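Local coordinates for protein fructose transport system repressor FruR (Pseudomonas putida, PDB 3O74) that probably binds DNA as a transcriptional repressor and activator, with fructose 1-phosphate as its preferred effector, at residues 168-173 with 197-202. Sequence-based numbering, arbitrary orientation.
Sequences RLMQQL and DTLQAR
M170 and T198 meet where helix 163-177 packs on helix 189-201. M170 is a selenomethionine. Its CB lies 3.6 Å from OG1 of T198, and this is a van der Waals contact. The next atom, CG, sits 3.7 Å from CG2 of T198 and equally close to the threonine CB. CG is anti to the backbone N of M170 (chi1 -171°), which sends the chain across the threonine. A bend at chi2 (59°) follows. SE touches neither T198 nor L199. CE then reaches CD1 of L199 at 3.5 Å, and the two side chains cross at about a right angle.

Both helices belong to the second alpha/beta lobe of the periplasmic-binding-protein fold of LacI-family regulators. The segment axes approach to 9.5 Å at an angle of 52°. The interface is small, 210 Å², and no hydrogen bond joins the two segments.

Both branches of T198 face helix 163-177. OG1 lies against CB of M170. Its one proton can go to, or be shared between, O of Q167 across the helix pair and O of G194 on the threonine's own helix, both weak bonds. These help satisfy a buried polar atom. CG2 lies against CG of M170 and the amide of Q171. NE2 of Q171 comes within 3.8 Å of it, so the amide covers the methyl at the partly exposed margin. On the inner side, M170 also packs on I126 of strand 122-128, and on L180 and L209. I174, one helical turn beyond M170, extends the contact to T198 and R202.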
# COMPACT_ATOMS: atom_id res chain seq x y z
N ARG B 168 7.68 12.10 15.94
CA ARG B 168 7.69 12.52 17.34
C ARG B 168 8.85 11.91 18.11
O ARG B 168 9.51 12.59 18.89
CB ARG B 168 6.37 12.16 18.02
CG ARG B 168 6.33 12.46 19.51
CD ARG B 168 5.01 12.03 20.14
NE ARG B 168 3.88 12.41 19.30
CZ ARG B 168 3.11 11.55 18.63
NH1 ARG B 168 3.35 10.25 18.73
NH2 ARG B 168 2.11 11.99 17.89
N LEU B 169 9.08 10.62 17.90
CA LEU B 169 10.15 9.91 18.60
C LEU B 169 11.54 10.38 18.19
O LEU B 169 12.45 10.49 19.01
CB LEU B 169 10.03 8.40 18.40
CG LEU B 169 8.76 7.76 18.97
CD1 LEU B 169 8.73 6.27 18.68
CD2 LEU B 169 8.65 8.03 20.47
N MSE B 170 11.72 10.67 16.90
CA MSE B 170 12.99 11.19 16.42
C MSE B 170 13.30 12.53 17.07
O MSE B 170 14.43 12.79 17.46
CB MSE B 170 13.00 11.33 14.89
CG MSE B 170 14.37 11.65 14.31
SE MSE B 170 15.68 10.28 14.75
CE MSE B 170 17.25 11.04 13.88
N GLN B 171 12.28 13.38 17.17
CA GLN B 171 12.43 14.68 17.83
C GLN B 171 12.85 14.50 19.28
O GLN B 171 13.82 15.10 19.74
CB GLN B 171 11.13 15.47 17.78
CG GLN B 171 10.98 16.37 16.57
CD GLN B 171 12.00 17.50 16.55
OE1 GLN B 171 12.64 17.80 17.56
NE2 GLN B 171 12.15 18.12 15.39
N GLN B 172 12.10 13.66 19.99
CA GLN B 172 12.37 13.39 21.40
C GLN B 172 13.79 12.87 21.58
O GLN B 172 14.47 13.22 22.53
CB GLN B 172 11.34 12.39 21.93
CG GLN B 172 11.49 12.02 23.39
CD GLN B 172 10.41 11.04 23.85
OE1 GLN B 172 10.62 10.25 24.77
NE2 GLN B 172 9.26 11.08 23.19
N LEU B 173 14.22 12.03 20.64
CA LEU B 173 15.57 11.47 20.66
C LEU B 173 16.62 12.56 20.48
O LEU B 173 17.56 12.67 21.26
CB LEU B 173 15.72 10.42 19.56
CG LEU B 173 17.11 9.80 19.41
CD1 LEU B 173 17.53 9.15 20.72
CD2 LEU B 173 17.14 8.80 18.27
N ASP B 197 11.04 12.89 8.04
CA ASP B 197 10.38 14.19 8.20
C ASP B 197 11.16 15.07 9.15
O ASP B 197 11.36 16.26 8.91
CB ASP B 197 8.95 14.01 8.72
CG ASP B 197 8.01 13.46 7.68
OD1 ASP B 197 8.22 13.75 6.48
OD2 ASP B 197 7.06 12.75 8.06
N THR B 198 11.60 14.47 10.25
CA THR B 198 12.36 15.20 11.25
C THR B 198 13.68 15.67 10.68
O THR B 198 14.07 16.82 10.84
CB THR B 198 12.59 14.34 12.51
OG1 THR B 198 11.33 14.02 13.10
CG2 THR B 198 13.43 15.10 13.52
N LEU B 199 14.37 14.76 9.99
CA LEU B 199 15.66 15.08 9.37
C LEU B 199 15.52 16.23 8.37
O LEU B 199 16.38 17.10 8.29
CB LEU B 199 16.21 13.85 8.66
CG LEU B 199 17.12 12.94 9.48
CD1 LEU B 199 16.66 12.84 10.92
CD2 LEU B 199 17.22 11.56 8.85
N GLN B 200 14.44 16.22 7.61
CA GLN B 200 14.23 17.25 6.59
C GLN B 200 14.02 18.64 7.18
O GLN B 200 14.39 19.64 6.57
CB GLN B 200 13.06 16.87 5.68
CG GLN B 200 13.50 16.35 4.33
CD GLN B 200 13.35 17.37 3.23
OE1 GLN B 200 12.47 17.25 2.37
NE2 GLN B 200 14.20 18.39 3.24
N ALA B 201 13.44 18.69 8.37
CA ALA B 201 13.23 19.96 9.06
C ALA B 201 14.56 20.58 9.48
O ALA B 201 14.67 21.80 9.59
CB ALA B 201 12.31 19.77 10.25
N ARG B 202 15.55 19.74 9.73
CA ARG B 202 16.89 20.21 10.09
C ARG B 202 17.63 20.73 8.87
O ARG B 202 17.30 20.37 7.74
CB ARG B 202 17.70 19.09 10.73
CG ARG B 202 17.09 18.51 11.99
CD ARG B 202 17.84 17.26 12.43
NE ARG B 202 19.25 17.52 12.71
CZ ARG B 202 19.70 17.99 13.87
NH1 ARG B 202 18.85 18.24 14.85
NH2 ARG B 202 21.00 18.20 14.04